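Local coordinates for hemoglobin subunit alpha (PDB 3MKB), which binds haem and carries oxygen as the alpha chain of the shortfin mako shark haemoglobin tetramer, at the interface of chains A and B. Sequence-based numbering; all coordinates share one arbitrary frame. Chains: chain A, Hemoglobin subunit alpha; chain B, Hemoglobin subunit beta.

Contact 1: the interface of chains A and B. Residues chain A 31, 107, 111; chain B 105, 112-113, 117.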
# COMPACT_ATOMS: atom_id res chain seq x y z
N ARG A 31 9.66 -16.00 3.64
CA ARG A 31 9.28 -15.17 2.47
C ARG A 31 9.07 -13.71 2.83
O ARG A 31 9.67 -12.87 2.16
CB ARG A 31 8.06 -15.73 1.73
CG ARG A 31 8.25 -17.16 1.20
CD ARG A 31 7.06 -17.59 0.25
NE ARG A 31 7.32 -18.98 -0.09
CZ ARG A 31 8.23 -19.39 -0.96
NH1 ARG A 31 8.92 -18.53 -1.68
NH2 ARG A 31 8.42 -20.69 -1.14
N VAL A 107 1.81 -17.39 -1.67
CA VAL A 107 2.95 -17.94 -2.43
C VAL A 107 3.47 -19.29 -1.91
O VAL A 107 3.81 -20.19 -2.67
CB VAL A 107 4.07 -16.91 -2.56
CG1 VAL A 107 5.42 -17.62 -3.05
CG2 VAL A 107 3.57 -15.75 -3.42
N THR A 111 3.58 -22.97 -3.88
CA THR A 111 4.77 -23.80 -4.11
C THR A 111 4.51 -25.22 -3.68
O THR A 111 5.22 -26.12 -4.07
CB THR A 111 6.00 -23.33 -3.34
OG1 THR A 111 5.83 -23.61 -1.95
CG2 THR A 111 6.33 -21.81 -3.61
N ALA B 105 6.11 -19.82 -8.75
CA ALA B 105 6.00 -20.73 -7.60
C ALA B 105 5.44 -22.12 -8.00
O ALA B 105 5.95 -23.17 -7.62
CB ALA B 105 5.14 -20.06 -6.47
N PHE B 112 11.54 -22.53 -5.75
CA PHE B 112 11.12 -21.17 -5.48
C PHE B 112 11.31 -20.83 -3.98
O PHE B 112 10.35 -20.53 -3.28
CB PHE B 112 9.65 -20.91 -5.96
CG PHE B 112 9.37 -19.48 -6.33
CD1 PHE B 112 9.87 -18.95 -7.51
CD2 PHE B 112 8.51 -18.68 -5.55
CE1 PHE B 112 9.59 -17.65 -7.92
CE2 PHE B 112 8.21 -17.41 -5.92
CZ PHE B 112 8.75 -16.86 -7.13
N THR B 113 12.53 -20.91 -3.49
CA THR B 113 12.86 -20.54 -2.09
C THR B 113 12.51 -19.07 -1.75
O THR B 113 12.34 -18.23 -2.65
CB THR B 113 14.38 -20.73 -1.77
OG1 THR B 113 15.11 -19.86 -2.63
CG2 THR B 113 14.80 -22.17 -1.95
N PHE B 117 12.47 -16.24 -4.47
CA PHE B 117 11.29 -15.44 -4.45
C PHE B 117 11.67 -13.96 -4.42
O PHE B 117 11.15 -13.18 -5.17
CB PHE B 117 10.47 -15.88 -3.25
CG PHE B 117 9.20 -15.15 -3.08
CD1 PHE B 117 8.82 -14.20 -3.94
CD2 PHE B 117 8.40 -15.42 -2.03
CE1 PHE B 117 7.70 -13.57 -3.74
CE2 PHE B 117 7.30 -14.79 -1.88
CZ PHE B 117 6.95 -13.87 -2.72

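Contact 2: the interface of chains A and B. Residues chain A 107, 110, 116-117, 121; chain B 30, 102, 105.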
# COMPACT_ATOMS: atom_id res chain seq x y z
N VAL A 107 1.81 -17.39 -1.67
CA VAL A 107 2.95 -17.94 -2.43
C VAL A 107 3.47 -19.29 -1.91
O VAL A 107 3.81 -20.19 -2.67
CB VAL A 107 4.07 -16.91 -2.56
CG1 VAL A 107 5.42 -17.62 -3.05
CG2 VAL A 107 3.57 -15.75 -3.42
N ALA A 110 1.17 -21.96 -3.14
CA ALA A 110 1.38 -22.15 -4.56
C ALA A 110 2.58 -23.04 -4.76
O ALA A 110 2.62 -23.78 -5.74
CB ALA A 110 1.61 -20.80 -5.26
N PHE A 116 -3.65 -25.25 -7.03
CA PHE A 116 -3.78 -23.87 -6.54
C PHE A 116 -4.22 -23.19 -7.83
O PHE A 116 -3.45 -22.65 -8.63
CB PHE A 116 -2.45 -23.34 -5.93
CG PHE A 116 -2.62 -22.06 -5.13
CD1 PHE A 116 -3.25 -22.06 -3.89
CD2 PHE A 116 -2.10 -20.86 -5.60
CE1 PHE A 116 -3.36 -20.87 -3.15
CE2 PHE A 116 -2.25 -19.66 -4.87
CZ PHE A 116 -2.87 -19.69 -3.64
N SER A 117 -5.53 -23.26 -8.03
CA SER A 117 -6.15 -22.68 -9.19
C SER A 117 -6.49 -21.23 -8.82
O SER A 117 -6.48 -20.87 -7.63
CB SER A 117 -7.44 -23.44 -9.51
OG SER A 117 -8.38 -23.15 -8.53
N HIS A 121 -7.10 -19.87 -4.95
CA HIS A 121 -6.35 -18.69 -4.55
C HIS A 121 -7.30 -17.54 -4.17
O HIS A 121 -7.11 -16.86 -3.15
CB HIS A 121 -5.47 -18.35 -5.77
CG HIS A 121 -4.65 -17.11 -5.64
ND1 HIS A 121 -3.78 -16.72 -6.62
CD2 HIS A 121 -4.58 -16.16 -4.67
CE1 HIS A 121 -3.22 -15.57 -6.29
NE2 HIS A 121 -3.68 -15.21 -5.11
N ARG B 30 -5.24 -15.69 -13.90
CA ARG B 30 -5.30 -15.63 -12.47
C ARG B 30 -5.63 -14.26 -11.96
O ARG B 30 -6.49 -14.10 -11.05
CB ARG B 30 -3.96 -16.10 -11.87
CG ARG B 30 -3.90 -16.08 -10.31
CD ARG B 30 -2.51 -16.69 -9.83
NE ARG B 30 -2.34 -18.04 -10.34
CZ ARG B 30 -2.79 -19.14 -9.73
NH1 ARG B 30 -3.42 -19.04 -8.56
NH2 ARG B 30 -2.62 -20.34 -10.28
N VAL B 102 3.19 -15.96 -8.48
CA VAL B 102 2.42 -17.16 -8.09
C VAL B 102 2.62 -18.26 -9.16
O VAL B 102 2.75 -19.42 -8.79
CB VAL B 102 0.95 -16.84 -7.82
CG1 VAL B 102 0.05 -18.16 -7.72
CG2 VAL B 102 0.85 -16.06 -6.50
N ALA B 105 6.11 -19.82 -8.75
CA ALA B 105 6.00 -20.73 -7.60
C ALA B 105 5.44 -22.12 -8.00
O ALA B 105 5.95 -23.17 -7.62
CB ALA B 105 5.14 -20.06 -6.47

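Contact 1: the interface of chains A and B
A:Arg31 reaches from helix 21-35 of the alpha globin to two phenylalanines of the beta chain, B:Phe112 and B:Phe117. In the globin fold this is the B helix of one subunit meeting the GH corner and H helix of the other. These elements mark the alpha1-beta1 interface of the haemoglobin tetramer.

The arginine can be followed outward. A:Arg31 CB lies 3.8 Å from B:Phe117 CD2. CG sits at the edge of that ring, in its plane. A:Arg31 CD comes nearer, 3.4 Å from B:Phe117 CD2. The chain is extended from CG to NE (chi3 -176°). It crosses the ring plane at the edge, with CB to one side and NE and the guanidinium to the other. At chi4 (-76°) the guanidinium turns out of the chain direction toward the backbone carbonyl of B:Phe112. A:Arg31 NH1 and NH2 both donate to B:Phe112 O, each at 2.9 Å. Both bonds are bent because they converge on one oxygen. The oxygen lies in the guanidinium plane, while both donors are tilted from the carbonyl plane. This two-pronged grip should limit rotation of the guanidinium. NH1 also lies against CD2 and CB of B:Phe117; that CB is at the guanidinium edge, in plane, and the ring is turned 42° from the guanidinium. With an alanine here, B:Phe112 O would probably lose both guanidinium donors, and the B:Phe117 edge its contact with CG and CD.

B:Phe117 is also met by A:Val107, which comes from the opposite direction. A:Val107 CG1 is 3.6 Å from B:Phe117 CE2, and CG2 faces CZ. The same CG1 approaches B:Phe112 CE2. Nearby, the methyl CG2 of A:Thr111 stands 3.6 Å from B:Ala105 CB.

Contact 2: the interface of chains A and B
B:Arg30 and A:His121 meet across the alpha1-beta1 interface of this globin tetramer. The arginine comes from the beta B helix, 20-34. The histidine is on the alpha H helix, 118-135, and A:Phe116 is in the loop just before it.

Two hydrogen bonds use separate nitrogens of the guanidinium. NH2 of B:Arg30 donates to the backbone oxygen A:Phe116 O at 3.0 Å. This bond is nearly straight, 170° at the hydrogen. NH1 of B:Arg30 donates to the imidazole nitrogen A:His121 ND1, also at 3.0 Å. That bond lies close to the planes of both groups, which are nearly coplanar. The ND1 atom thus acts as acceptor. The arginine chain bends at chi3 (-58°), turning the guanidinium toward both acceptors. CD of B:Arg30 stays at the imidazole edge, 3.4 Å from A:His121 ND1. The A:Phe116 ring and the guanidinium are almost parallel (6° apart), with NH1 near CD2 of the ring.

The apolar contacts centre on B:Val102 of helix 93-108. Its CG1 sits over one face of the B:Arg30 guanidinium, toward the rim. B:Val102 CG1 also meets the A:Phe116 ring at its edge, in plane, 4.0 Å from A:Phe116 CE2. B:Val102 CG1 lies 3.9 Å from A:Ala110 CB. The other methyl, CG2, faces A:His121 CE1 and A:Val107 CG2. Next to this valine, the methyl groups of the two alanines meet, with A:Ala110 CB 3.8 Å from B:Ala105 CB.

The C-alpha centres of contact 1 and contact 2 are about 10 Å apart. They share A:Val107 and B:Ala105, and both use alpha helix 97-112 and beta helix 93-108. The two patches are counterparts, as expected from the approximate twofold that relates alpha and beta chains in this dimer. Each chain contributes an arginine from its B helix (alpha 21-35, beta 20-34) to the GH corner of the other. Contact 2 adds a histidine acceptor where contact 1 has a phenylalanine. As they share two residues, they are probably parts of one continuous surface and are likely to steady the dimer within the tetramer.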